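Local coordinates for Serine/threonine-protein kinase Tel1 (Chaetomium thermophilum, PDB 6SKY) that probably phosphorylates serine and threonine residues that precede glutamine, acting as an ATP-dependent checkpoint kinase of the ATM subfamily in DNA damage signalling, at residues Gln2044-Ala2049 against Leu2138-Gln2143; Arg2640-Gly2645 against Cys2821-Asp2826; Glu2379-Ser2384 against Ala2395-Ala2400; Leu2152-Ala2157 against Glu2196-Ser2201. All blocks are in the same frame, centred on the assembly; numbering follows the deposited sequence.

Interaction 1 of 4, residues Gln2044-Ala2049 against Leu2138-Gln2143; sequences QSMYQA and LSMWSQ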
loop_
_atom_site.group_PDB
_atom_site.type_symbol
_atom_site.label_atom_id
_atom_site.label_comp_id
_atom_site.label_asym_id
_atom_site.label_seq_id
_atom_site.Cartn_x
_atom_site.Cartn_y
_atom_site.Cartn_z
ATOM N N GLN A 2044 -17.739 24.976 27.186
ATOM C CA GLN A 2044 -19.001 25.685 27.036
ATOM C C GLN A 2044 -19.072 26.869 27.985
ATOM O O GLN A 2044 -19.408 27.984 27.580
ATOM C CB GLN A 2044 -20.152 24.724 27.285
ATOM C CG GLN A 2044 -21.500 25.350 27.222
ATOM C CD GLN A 2044 -22.590 24.347 27.420
ATOM O OE1 GLN A 2044 -22.594 23.607 28.389
ATOM N NE2 GLN A 2044 -23.524 24.308 26.495
ATOM N N SER A 2045 -18.755 26.647 29.258
ATOM C CA SER A 2045 -18.688 27.755 30.195
ATOM C C SER A 2045 -17.711 28.814 29.729
ATOM O O SER A 2045 -17.928 30.003 29.958
ATOM C CB SER A 2045 -18.286 27.254 31.568
ATOM O OG SER A 2045 -17.811 28.329 32.342
ATOM N N MET A 2046 -16.617 28.405 29.094
ATOM C CA MET A 2046 -15.688 29.386 28.542
ATOM C C MET A 2046 -16.331 30.192 27.426
ATOM O O MET A 2046 -15.989 31.359 27.223
ATOM C CB MET A 2046 -14.435 28.682 28.038
ATOM C CG MET A 2046 -13.294 29.592 27.711
ATOM S SD MET A 2046 -11.913 28.666 27.055
ATOM C CE MET A 2046 -10.745 29.986 26.798
ATOM N N TYR A 2047 -17.266 29.594 26.698
ATOM C CA TYR A 2047 -17.958 30.306 25.631
ATOM C C TYR A 2047 -19.026 31.243 26.183
ATOM O O TYR A 2047 -19.132 32.395 25.755
ATOM C CB TYR A 2047 -18.574 29.295 24.668
ATOM C CG TYR A 2047 -19.327 29.890 23.512
ATOM C CD1 TYR A 2047 -18.662 30.552 22.498
ATOM C CD2 TYR A 2047 -20.700 29.759 23.416
ATOM C CE1 TYR A 2047 -19.341 31.084 21.441
ATOM C CE2 TYR A 2047 -21.386 30.287 22.362
ATOM C CZ TYR A 2047 -20.702 30.950 21.378
ATOM O OH TYR A 2047 -21.388 31.480 20.317
ATOM N N GLN A 2048 -19.829 30.757 27.129
ATOM C CA GLN A 2048 -20.956 31.504 27.684
ATOM C C GLN A 2048 -20.581 32.133 29.024
ATOM O O GLN A 2048 -21.105 31.771 30.074
ATOM C CB GLN A 2048 -22.157 30.586 27.852
ATOM C CG GLN A 2048 -22.406 29.684 26.689
ATOM C CD GLN A 2048 -23.482 28.679 26.977
ATOM O OE1 GLN A 2048 -23.755 28.365 28.130
ATOM N NE2 GLN A 2048 -24.106 28.165 25.929
ATOM N N ALA A 2049 -19.671 33.097 28.983
ATOM C CA ALA A 2049 -19.272 33.743 30.226
ATOM C C ALA A 2049 -18.524 35.018 29.904
ATOM O O ALA A 2049 -17.801 35.090 28.909
ATOM C CB ALA A 2049 -18.395 32.834 31.089
ATOM N N LEU A 2138 -6.736 26.434 22.636
ATOM C CA LEU A 2138 -6.057 27.562 22.008
ATOM C C LEU A 2138 -6.990 28.341 21.090
ATOM O O LEU A 2138 -6.950 29.578 21.064
ATOM C CB LEU A 2138 -4.825 27.078 21.254
ATOM C CG LEU A 2138 -3.637 26.675 22.125
ATOM C CD1 LEU A 2138 -2.503 26.197 21.276
ATOM C CD2 LEU A 2138 -3.198 27.828 22.977
ATOM N N SER A 2139 -7.868 27.652 20.362
ATOM C CA SER A 2139 -8.781 28.382 19.487
ATOM C C SER A 2139 -9.817 29.159 20.285
ATOM O O SER A 2139 -10.098 30.324 19.975
ATOM C CB SER A 2139 -9.461 27.429 18.516
ATOM O OG SER A 2139 -10.547 26.780 19.125
ATOM N N MET A 2140 -10.391 28.545 21.324
ATOM C CA MET A 2140 -11.355 29.255 22.157
ATOM C C MET A 2140 -10.731 30.474 22.813
ATOM O O MET A 2140 -11.362 31.528 22.899
ATOM C CB MET A 2140 -11.922 28.326 23.220
ATOM C CG MET A 2140 -12.936 27.348 22.708
ATOM S SD MET A 2140 -14.450 28.150 22.200
ATOM C CE MET A 2140 -14.823 29.054 23.680
ATOM N N TRP A 2141 -9.498 30.352 23.293
ATOM C CA TRP A 2141 -8.838 31.497 23.901
ATOM C C TRP A 2141 -8.586 32.591 22.882
ATOM O O TRP A 2141 -8.660 33.777 23.207
ATOM C CB TRP A 2141 -7.534 31.051 24.539
ATOM C CG TRP A 2141 -6.938 32.025 25.466
ATOM C CD1 TRP A 2141 -7.474 32.482 26.622
ATOM C CD2 TRP A 2141 -5.659 32.636 25.348
ATOM N NE1 TRP A 2141 -6.617 33.355 27.227
ATOM C CE2 TRP A 2141 -5.490 33.464 26.461
ATOM C CE3 TRP A 2141 -4.640 32.568 24.401
ATOM C CZ2 TRP A 2141 -4.353 34.221 26.652
ATOM C CZ3 TRP A 2141 -3.514 33.315 24.595
ATOM C CH2 TRP A 2141 -3.376 34.132 25.708
ATOM N N SER A 2142 -8.275 32.218 21.644
ATOM C CA SER A 2142 -8.072 33.236 20.622
ATOM C C SER A 2142 -9.370 33.934 20.243
ATOM O O SER A 2142 -9.341 35.084 19.800
ATOM C CB SER A 2142 -7.433 32.616 19.390
ATOM O OG SER A 2142 -7.466 33.521 18.313
ATOM N N GLN A 2143 -10.512 33.265 20.399
ATOM C CA GLN A 2143 -11.779 33.875 20.004
ATOM C C GLN A 2143 -12.347 34.795 21.076
ATOM O O GLN A 2143 -12.929 35.834 20.755
ATOM C CB GLN A 2143 -12.802 32.796 19.677
ATOM C CG GLN A 2143 -12.494 32.010 18.439
ATOM C CD GLN A 2143 -13.468 30.890 18.232
ATOM O OE1 GLN A 2143 -14.412 30.727 18.999
ATOM N NE2 GLN A 2143 -13.246 30.101 17.197
#
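Two helices of the FAT domain alpha-solenoid meet where Met-2046 and Tyr-2047, at the C-terminal end of helix 2035-2047, face Met-2140 and Trp-2141 in the last turn of helix 2124-2143. The closest backbone pair, Tyr-2047 CA to Met-2140 CA, is 7.5 Å apart, so side chains must reach across, two of them ending on backbone atoms of the other helix, and the two methionines run past each other in opposite directions. Met-2046 has CG opposite its backbone N (chi1 -168°) and stays extended beyond it, which carries the thioether straight to the second helix. Its SD lies 3.9 Å from Met-2140 CB, and its terminal CE lies 3.7 Å from Trp-2141 N. That same methyl sits near the plane of the Trp-2141 indole, at the edge, 4.1 Å from Trp-2141 CD1. Met-2140 answers with a folded chain, bent at chi2 (-68°) and again at chi3, which brings its CE back to 3.9 Å from Tyr-2047 CB. This methyl too lies at the edge of the aromatic ring, near its plane, rather than over a face.

No hydrogen bond crosses the pair; the 204 Å² buried is essentially apolar. Beyond this contact the Trp-2141 side chain also packs on Ala-2157 of helix 2154-2174 and Ile-2096 of helix 2077-2097, while Met-2046 also touches Leu-2093 and Leu-2097. Tyr-2047 is the exposed member, its ring meeting that of Trp-2024. Apolar side chains packed between helices distant in sequence fit the FAT alpha-solenoid, which belongs to the TPR clan.

Interaction 2 of 4, residues Arg2640-Gly2645 against Cys2821-Asp2826; sequences RQRNLG and CEFTLD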
loop_
_atom_site.group_PDB
_atom_site.type_symbol
_atom_site.label_atom_id
_atom_site.label_comp_id
_atom_site.label_asym_id
_atom_site.label_seq_id
_atom_site.Cartn_x
_atom_site.Cartn_y
_atom_site.Cartn_z
ATOM N N ARG A 2640 10.147 1.025 19.077
ATOM C CA ARG A 2640 10.418 1.897 20.207
ATOM C C ARG A 2640 9.266 1.905 21.194
ATOM O O ARG A 2640 9.488 2.026 22.402
ATOM C CB ARG A 2640 10.709 3.296 19.692
ATOM C CG ARG A 2640 10.709 4.393 20.700
ATOM C CD ARG A 2640 10.931 5.692 19.969
ATOM N NE ARG A 2640 10.708 6.861 20.803
ATOM C CZ ARG A 2640 10.918 8.108 20.400
ATOM N NH1 ARG A 2640 10.687 9.120 21.221
ATOM N NH2 ARG A 2640 11.368 8.340 19.178
ATOM N N GLN A 2641 8.035 1.766 20.709
ATOM C CA GLN A 2641 6.891 1.700 21.604
ATOM C C GLN A 2641 6.961 0.490 22.521
ATOM O O GLN A 2641 6.471 0.541 23.652
ATOM C CB GLN A 2641 5.615 1.674 20.777
ATOM C CG GLN A 2641 4.354 1.535 21.568
ATOM C CD GLN A 2641 3.192 1.128 20.706
ATOM O OE1 GLN A 2641 2.213 0.564 21.190
ATOM N NE2 GLN A 2641 3.293 1.404 19.414
ATOM N N ARG A 2642 7.575 -0.595 22.064
ATOM C CA ARG A 2642 7.692 -1.836 22.812
ATOM C C ARG A 2642 9.061 -2.037 23.430
ATOM O O ARG A 2642 9.308 -3.094 24.007
ATOM C CB ARG A 2642 7.377 -3.017 21.906
ATOM C CG ARG A 2642 5.959 -3.047 21.474
ATOM C CD ARG A 2642 5.769 -3.889 20.261
ATOM N NE ARG A 2642 4.358 -3.999 19.935
ATOM C CZ ARG A 2642 3.669 -3.076 19.282
ATOM N NH1 ARG A 2642 2.387 -3.264 19.033
ATOM N NH2 ARG A 2642 4.257 -1.969 18.877
ATOM N N ASN A 2643 9.953 -1.059 23.318
ATOM C CA ASN A 2643 11.313 -1.156 23.843
ATOM C C ASN A 2643 12.015 -2.407 23.342
ATOM O O ASN A 2643 12.722 -3.082 24.086
ATOM C CB ASN A 2643 11.327 -1.117 25.367
ATOM C CG ASN A 2643 10.497 -0.000 25.926
ATOM O OD1 ASN A 2643 9.728 -0.195 26.860
ATOM N ND2 ASN A 2643 10.635 1.180 25.350
ATOM N N LEU A 2644 11.817 -2.728 22.070
ATOM C CA LEU A 2644 12.470 -3.890 21.493
ATOM C C LEU A 2644 13.945 -3.589 21.303
ATOM O O LEU A 2644 14.310 -2.604 20.661
ATOM C CB LEU A 2644 11.820 -4.281 20.172
ATOM C CG LEU A 2644 10.448 -4.935 20.263
ATOM C CD1 LEU A 2644 9.844 -5.064 18.903
ATOM C CD2 LEU A 2644 10.567 -6.279 20.887
ATOM N N GLY A 2645 14.784 -4.434 21.875
ATOM C CA GLY A 2645 16.219 -4.270 21.799
ATOM C C GLY A 2645 16.860 -5.451 22.477
ATOM O O GLY A 2645 16.184 -6.379 22.927
ATOM N N CYS A 2821 8.252 -10.351 16.412
ATOM C CA CYS A 2821 9.116 -10.767 15.316
ATOM C C CYS A 2821 8.836 -9.960 14.061
ATOM O O CYS A 2821 9.765 -9.513 13.384
ATOM C CB CYS A 2821 8.928 -12.254 15.036
ATOM S SG CYS A 2821 9.765 -13.363 16.133
ATOM N N GLU A 2822 7.561 -9.744 13.742
ATOM C CA GLU A 2822 7.219 -8.993 12.538
ATOM C C GLU A 2822 7.606 -7.527 12.652
ATOM O O GLU A 2822 8.112 -6.950 11.691
ATOM C CB GLU A 2822 5.734 -9.137 12.235
ATOM C CG GLU A 2822 5.381 -10.464 11.617
ATOM C CD GLU A 2822 3.909 -10.781 11.704
ATOM O OE1 GLU A 2822 3.126 -9.885 12.066
ATOM O OE2 GLU A 2822 3.531 -11.935 11.420
ATOM N N PHE A 2823 7.387 -6.905 13.809
ATOM C CA PHE A 2823 7.800 -5.514 13.982
ATOM C C PHE A 2823 9.312 -5.368 13.905
ATOM O O PHE A 2823 9.819 -4.439 13.271
ATOM C CB PHE A 2823 7.297 -4.966 15.312
ATOM C CG PHE A 2823 5.823 -4.798 15.377
ATOM C CD1 PHE A 2823 5.127 -4.275 14.315
ATOM C CD2 PHE A 2823 5.125 -5.170 16.501
ATOM C CE1 PHE A 2823 3.768 -4.129 14.375
ATOM C CE2 PHE A 2823 3.767 -5.026 16.558
ATOM C CZ PHE A 2823 3.092 -4.505 15.496
ATOM N N THR A 2824 10.051 -6.274 14.547
ATOM C CA THR A 2824 11.505 -6.217 14.488
ATOM C C THR A 2824 11.999 -6.359 13.061
ATOM O O THR A 2824 12.823 -5.568 12.601
ATOM C CB THR A 2824 12.112 -7.310 15.363
ATOM O OG1 THR A 2824 11.522 -7.272 16.659
ATOM C CG2 THR A 2824 13.590 -7.110 15.501
ATOM N N LEU A 2825 11.521 -7.377 12.345
ATOM C CA LEU A 2825 12.001 -7.605 10.989
ATOM C C LEU A 2825 11.604 -6.471 10.060
ATOM O O LEU A 2825 12.375 -6.087 9.178
ATOM C CB LEU A 2825 11.473 -8.929 10.463
ATOM C CG LEU A 2825 11.944 -9.286 9.065
ATOM C CD1 LEU A 2825 13.435 -9.463 9.057
ATOM C CD2 LEU A 2825 11.258 -10.532 8.588
ATOM N N ASP A 2826 10.413 -5.914 10.248
ATOM C CA ASP A 2826 9.984 -4.798 9.429
ATOM C C ASP A 2826 10.849 -3.574 9.664
ATOM O O ASP A 2826 11.175 -2.855 8.719
ATOM C CB ASP A 2826 8.527 -4.486 9.723
ATOM C CG ASP A 2826 7.928 -3.544 8.726
ATOM O OD1 ASP A 2826 8.545 -3.331 7.662
ATOM O OD2 ASP A 2826 6.836 -3.011 9.003
#
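This is a mixed guanidinium-aromatic and apolar contact inside the kinase domain, in which Arg-2642 and Leu-2644, just beyond helix 2637-2641, pack against Phe-2823 and Thr-2824 of helix 2816-2828. Phe-2823 CE2 stands 3.2 Å above the guanidinium plane of Arg-2642, over its centre. The two planes are 45° apart, so this is a tilted approach and not a parallel stack; the nearest pair is Arg-2642 NH1 to Phe-2823 CE2 at 3.3 Å. The arginine chain runs extended from CG to NE and crosses the phenylalanine at about a right angle. Salt bridges fix the rotation of the guanidinium: NH2 pairs with Glu-2638, and NH1 with Asp-1928 from the FAT region. Beside this, Leu-2644 CD1 rests 3.6 Å from Thr-2824 OG1, whose hydroxyl is hydrogen-bonded to Cys-2820 O. Leu-2644 CD1 is also 4.4 Å from Phe-2823 CB.

Asn-2643, with positive phi (53°), ends helix 2637-2641 in a Schellman motif, and the turn places Arg-2642 and Leu-2644 on the same partner helix. The first segment belongs to the part of the chain between strands 2604-2611 and 2651-2655, the second to the helices well after it, an arrangement consistent with the N-lobe to C-lobe interface of PI3-kinase-like kinases.

Interaction 3 of 4, residues Glu2379-Ser2384 against Ala2395-Ala2400; sequences ENYLLS and ALRFMA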
loop_
_atom_site.group_PDB
_atom_site.type_symbol
_atom_site.label_atom_id
_atom_site.label_comp_id
_atom_site.label_asym_id
_atom_site.label_seq_id
_atom_site.Cartn_x
_atom_site.Cartn_y
_atom_site.Cartn_z
ATOM N N GLU A 2379 34.310 16.333 2.734
ATOM C CA GLU A 2379 34.279 17.621 3.410
ATOM C C GLU A 2379 32.952 17.856 4.108
ATOM O O GLU A 2379 32.923 18.327 5.248
ATOM C CB GLU A 2379 34.557 18.729 2.409
ATOM C CG GLU A 2379 34.212 20.095 2.906
ATOM C CD GLU A 2379 34.453 21.149 1.859
ATOM O OE1 GLU A 2379 35.022 20.816 0.802
ATOM O OE2 GLU A 2379 34.073 22.311 2.087
ATOM N N ASN A 2380 31.838 17.525 3.456
ATOM C CA ASN A 2380 30.549 17.790 4.073
ATOM C C ASN A 2380 30.208 16.791 5.164
ATOM O O ASN A 2380 29.506 17.152 6.104
ATOM C CB ASN A 2380 29.456 17.817 3.018
ATOM C CG ASN A 2380 29.540 19.023 2.134
ATOM O OD1 ASN A 2380 29.482 20.150 2.596
ATOM N ND2 ASN A 2380 29.687 18.793 0.852
ATOM N N TYR A 2381 30.695 15.552 5.094
ATOM C CA TYR A 2381 30.548 14.660 6.242
ATOM C C TYR A 2381 31.259 15.226 7.459
ATOM O O TYR A 2381 30.709 15.249 8.565
ATOM C CB TYR A 2381 31.088 13.272 5.919
ATOM C CG TYR A 2381 30.063 12.345 5.344
ATOM C CD1 TYR A 2381 28.793 12.295 5.857
ATOM C CD2 TYR A 2381 30.363 11.531 4.274
ATOM C CE1 TYR A 2381 27.859 11.462 5.331
ATOM C CE2 TYR A 2381 29.433 10.699 3.744
ATOM C CZ TYR A 2381 28.182 10.666 4.276
ATOM O OH TYR A 2381 27.239 9.830 3.748
ATOM N N LEU A 2382 32.488 15.706 7.269
ATOM C CA LEU A 2382 33.225 16.248 8.402
ATOM C C LEU A 2382 32.584 17.521 8.935
ATOM O O LEU A 2382 32.568 17.746 10.147
ATOM C CB LEU A 2382 34.672 16.502 8.012
ATOM C CG LEU A 2382 35.495 15.232 7.917
ATOM C CD1 LEU A 2382 36.888 15.583 7.532
ATOM C CD2 LEU A 2382 35.470 14.512 9.231
ATOM N N LEU A 2383 32.056 18.372 8.057
ATOM C CA LEU A 2383 31.388 19.577 8.532
ATOM C C LEU A 2383 30.089 19.249 9.246
ATOM O O LEU A 2383 29.727 19.918 10.216
ATOM C CB LEU A 2383 31.123 20.530 7.377
ATOM C CG LEU A 2383 32.324 21.241 6.778
ATOM C CD1 LEU A 2383 31.882 22.086 5.623
ATOM C CD2 LEU A 2383 32.995 22.089 7.809
ATOM N N SER A 2384 29.368 18.233 8.786
ATOM C CA SER A 2384 28.119 17.864 9.429
ATOM C C SER A 2384 28.344 17.241 10.793
ATOM O O SER A 2384 27.505 17.400 11.683
ATOM C CB SER A 2384 27.350 16.898 8.550
ATOM O OG SER A 2384 26.625 15.989 9.341
ATOM N N ALA A 2395 29.743 9.362 11.240
ATOM C CA ALA A 2395 31.115 9.035 11.593
ATOM C C ALA A 2395 31.502 7.674 11.049
ATOM O O ALA A 2395 32.603 7.498 10.528
ATOM C CB ALA A 2395 31.288 9.079 13.105
ATOM N N LEU A 2396 30.591 6.713 11.121
ATOM C CA LEU A 2396 30.847 5.389 10.574
ATOM C C LEU A 2396 30.964 5.433 9.057
ATOM O O LEU A 2396 31.839 4.784 8.470
ATOM C CB LEU A 2396 29.726 4.454 11.008
ATOM C CG LEU A 2396 30.035 2.985 11.195
ATOM C CD1 LEU A 2396 31.266 2.846 12.027
ATOM C CD2 LEU A 2396 28.878 2.347 11.884
ATOM N N ARG A 2397 30.105 6.213 8.408
ATOM C CA ARG A 2397 30.154 6.328 6.958
ATOM C C ARG A 2397 31.380 7.104 6.506
ATOM O O ARG A 2397 32.042 6.715 5.538
ATOM C CB ARG A 2397 28.875 6.978 6.445
ATOM C CG ARG A 2397 28.832 7.141 4.949
ATOM C CD ARG A 2397 29.205 5.868 4.233
ATOM N NE ARG A 2397 29.542 6.124 2.841
ATOM C CZ ARG A 2397 30.185 5.268 2.057
ATOM N NH1 ARG A 2397 30.451 5.588 0.802
ATOM N NH2 ARG A 2397 30.569 4.096 2.529
ATOM N N PHE A 2398 31.711 8.192 7.196
ATOM C CA PHE A 2398 32.953 8.884 6.892
ATOM C C PHE A 2398 34.146 7.966 7.062
ATOM O O PHE A 2398 35.084 8.015 6.267
ATOM C CB PHE A 2398 33.130 10.112 7.777
ATOM C CG PHE A 2398 34.549 10.577 7.848
ATOM C CD1 PHE A 2398 35.100 11.296 6.816
ATOM C CD2 PHE A 2398 35.343 10.259 8.925
ATOM C CE1 PHE A 2398 36.399 11.701 6.868
ATOM C CE2 PHE A 2398 36.642 10.663 8.972
ATOM C CZ PHE A 2398 37.169 11.385 7.944
ATOM N N MET A 2399 34.142 7.136 8.101
ATOM C CA MET A 2399 35.282 6.271 8.364
ATOM C C MET A 2399 35.445 5.233 7.270
ATOM O O MET A 2399 36.555 4.997 6.788
ATOM C CB MET A 2399 35.114 5.606 9.726
ATOM C CG MET A 2399 36.375 5.005 10.272
ATOM S SD MET A 2399 37.744 6.158 10.136
ATOM C CE MET A 2399 37.188 7.479 11.201
ATOM N N ALA A 2400 34.348 4.593 6.868
ATOM C CA ALA A 2400 34.419 3.647 5.759
ATOM C C ALA A 2400 34.939 4.326 4.500
ATOM O O ALA A 2400 35.841 3.815 3.824
ATOM C CB ALA A 2400 33.046 3.034 5.513
#
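The six-residue helical segments around Tyr-2381 and Phe-2398 run nearly antiparallel, at 149° between their N-to-C directions, with axes 9.9 Å apart at closest approach. Only a short loop joins their parent helices, 2348-2387 and 2394-2404, so the pair forms an alpha-alpha hairpin of the FAT domain. The backbones come nearest at Tyr-2381 CA and Phe-2398 CA, 6.3 Å apart. There Tyr-2381 CB and Phe-2398 CB face each other across the interface at 4.2 Å.

From this centre the contact divides into an apolar and a polar flank. On the apolar flank Leu-2382 sends CD2 over one face of the Phe-2398 ring in a CH-pi contact. That methyl lies 3.8 Å from the Phe-2398 ring centroid and 12° off the ring normal, practically above its centre. Phe-2398 turns its ring to this position by setting CG opposite its backbone N. Trp-2418 and Val-2422 touch Leu-2382 from outside the pair.

On the polar flank the Tyr-2381 side chain crosses Arg-2397, its ring meeting the aliphatic CG obliquely, with the ring and guanidinium planes 82° apart. Charge and hydroxyl share one partner beyond the hairpin, on helix 2286-2303: Asp-2300 OD2 takes a salt bridge from Arg-2397 NE and a weak hydrogen bond with Tyr-2381 OH. The tyrosine oxygen itself, Tyr-2381 OH, is 3.3 Å from Arg-2397 CG.

Interaction 4 of 4, residues Leu2152-Ala2157 against Glu2196-Ser2201; sequences LTSADA and ESLGLS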
loop_
_atom_site.group_PDB
_atom_site.type_symbol
_atom_site.label_atom_id
_atom_site.label_comp_id
_atom_site.label_asym_id
_atom_site.label_seq_id
_atom_site.Cartn_x
_atom_site.Cartn_y
_atom_site.Cartn_z
ATOM N N LEU A 2152 -2.587 41.550 26.199
ATOM C CA LEU A 2152 -2.528 40.431 25.263
ATOM C C LEU A 2152 -3.486 40.727 24.119
ATOM O O LEU A 2152 -4.699 40.558 24.255
ATOM C CB LEU A 2152 -2.873 39.123 25.958
ATOM C CG LEU A 2152 -1.976 38.751 27.131
ATOM C CD1 LEU A 2152 -2.606 37.645 27.930
ATOM C CD2 LEU A 2152 -0.625 38.321 26.632
ATOM N N THR A 2153 -2.940 41.174 22.994
ATOM C CA THR A 2153 -3.746 41.512 21.835
ATOM C C THR A 2153 -4.178 40.243 21.113
ATOM O O THR A 2153 -3.792 39.132 21.472
ATOM C CB THR A 2153 -2.970 42.430 20.902
ATOM O OG1 THR A 2153 -1.746 41.797 20.527
ATOM C CG2 THR A 2153 -2.649 43.727 21.597
ATOM N N SER A 2154 -4.991 40.402 20.076
ATOM C CA SER A 2154 -5.447 39.241 19.331
ATOM C C SER A 2154 -4.368 38.667 18.428
ATOM O O SER A 2154 -4.422 37.478 18.103
ATOM C CB SER A 2154 -6.673 39.592 18.499
ATOM O OG SER A 2154 -7.223 38.423 17.924
ATOM N N ALA A 2155 -3.395 39.478 18.018
ATOM C CA ALA A 2155 -2.283 38.957 17.236
ATOM C C ALA A 2155 -1.454 37.976 18.052
ATOM O O ALA A 2155 -1.007 36.954 17.529
ATOM C CB ALA A 2155 -1.419 40.106 16.733
ATOM N N ASP A 2156 -1.257 38.258 19.340
ATOM C CA ASP A 2156 -0.520 37.341 20.205
ATOM C C ASP A 2156 -1.247 36.014 20.356
ATOM O O ASP A 2156 -0.638 34.942 20.260
ATOM C CB ASP A 2156 -0.307 37.978 21.572
ATOM C CG ASP A 2156 0.591 39.188 21.516
ATOM O OD1 ASP A 2156 1.467 39.234 20.630
ATOM O OD2 ASP A 2156 0.428 40.093 22.363
ATOM N N ALA A 2157 -2.552 36.066 20.617
ATOM C CA ALA A 2157 -3.325 34.843 20.769
ATOM C C ALA A 2157 -3.342 34.036 19.480
ATOM O O ALA A 2157 -3.214 32.806 19.502
ATOM C CB ALA A 2157 -4.743 35.183 21.213
ATOM N N GLU A 2196 -4.010 37.676 8.137
ATOM C CA GLU A 2196 -3.463 38.795 7.386
ATOM C C GLU A 2196 -4.137 40.110 7.733
ATOM O O GLU A 2196 -3.598 41.172 7.409
ATOM C CB GLU A 2196 -3.591 38.528 5.889
ATOM C CG GLU A 2196 -2.846 37.290 5.428
ATOM C CD GLU A 2196 -3.222 36.860 4.026
ATOM O OE1 GLU A 2196 -4.259 37.331 3.513
ATOM O OE2 GLU A 2196 -2.481 36.048 3.434
ATOM N N SER A 2197 -5.298 40.066 8.374
ATOM C CA SER A 2197 -5.960 41.272 8.839
ATOM C C SER A 2197 -5.512 41.685 10.231
ATOM O O SER A 2197 -5.729 42.837 10.619
ATOM C CB SER A 2197 -7.475 41.077 8.827
ATOM O OG SER A 2197 -7.857 40.041 9.709
ATOM N N LEU A 2198 -4.912 40.775 10.991
ATOM C CA LEU A 2198 -4.313 41.095 12.276
ATOM C C LEU A 2198 -2.872 41.559 12.145
ATOM O O LEU A 2198 -2.267 41.941 13.149
ATOM C CB LEU A 2198 -4.371 39.884 13.206
ATOM C CG LEU A 2198 -5.750 39.444 13.678
ATOM C CD1 LEU A 2198 -5.703 38.030 14.204
ATOM C CD2 LEU A 2198 -6.232 40.383 14.745
ATOM N N GLY A 2199 -2.311 41.533 10.943
ATOM C CA GLY A 2199 -0.946 41.957 10.741
ATOM C C GLY A 2199 0.088 40.875 10.907
ATOM O O GLY A 2199 1.224 41.175 11.289
ATOM N N LEU A 2200 -0.261 39.624 10.632
ATOM C CA LEU A 2200 0.641 38.497 10.801
ATOM C C LEU A 2200 1.053 37.947 9.446
ATOM O O LEU A 2200 0.248 37.898 8.514
ATOM C CB LEU A 2200 -0.015 37.387 11.620
ATOM C CG LEU A 2200 -0.356 37.692 13.068
ATOM C CD1 LEU A 2200 -1.179 36.572 13.624
ATOM C CD2 LEU A 2200 0.900 37.852 13.857
ATOM N N SER A 2201 2.304 37.526 9.343
ATOM C CA SER A 2201 2.828 36.882 8.146
ATOM C C SER A 2201 3.112 35.434 8.516
ATOM O O SER A 2201 4.184 35.110 9.020
ATOM C CB SER A 2201 4.068 37.581 7.649
ATOM O OG SER A 2201 3.813 38.951 7.414
#
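Ser-2154 and Ala-2155, in the first turn of helix 2154-2174, meet Leu-2198 and Leu-2200 in the loop that leads to helix 2203-2217. Leu-2198 sets its two methyls against the serine: CD2 lies 3.9 Å from Ser-2154 CB, and CD1 lies 4.0 Å from Ser-2154 OG. Next along the helix, the Ala-2155 methyl CB faces the backbone of the loop, 4.1 Å from Leu-2198 O. Leu-2200 adds a second contact to that alanine, with CD1 3.9 Å from Ala-2155 O and CD2 4.3 Å from Ala-2155 CB. The backbones come within 5.8 Å, between Ala-2155 CA and Leu-2198 CA, and the short alanine side chain lies at this closest point.

Behind these touching groups, Gly-2199, with positive phi (89°), turns the chain between the two leucines, and both point toward the helix. Each leucine also touches Arg-2158, one turn further on. Thr-2153 takes the N-cap position, and its OG1 gives a weak hydrogen bond to Asp-2156 OD2, which Gln-2102 NE2 also grips. The polar contacts of this turn thus gather at Asp-2156, whose CB points away from the leucines.

No hydrogen bond or salt bridge links the two segments. With all four touching residues partly exposed, the attachment probably rests on van der Waals contact and partial shielding of the leucine methyls from solvent, not on polar pairing.

How the interactions relate
Interactions 1, 3 and 4 belong to the FAT region, interaction 2 to the kinase domain. Interactions 1 and 4 adjoin, centres 17 Å apart: the successive helices 2124-2143 and 2154-2174 pack where Ser-2142 CA lies 3.9 Å from Ala-2157 CB, and Trp-2141 also meets Leu-2152. Interaction 3 stands apart, its centre about 52 Å from that of interaction 1 and 29 Å from that of interaction 2. The first three contacts are buried, whereas interaction 4 is superficial. None has a hydrogen bond across its segments; interactions 1 and 4 are mainly apolar, while 2 and 3 each include an arginine salt-bridged outside the two segments, to two acids in interaction 2 and one in interaction 3.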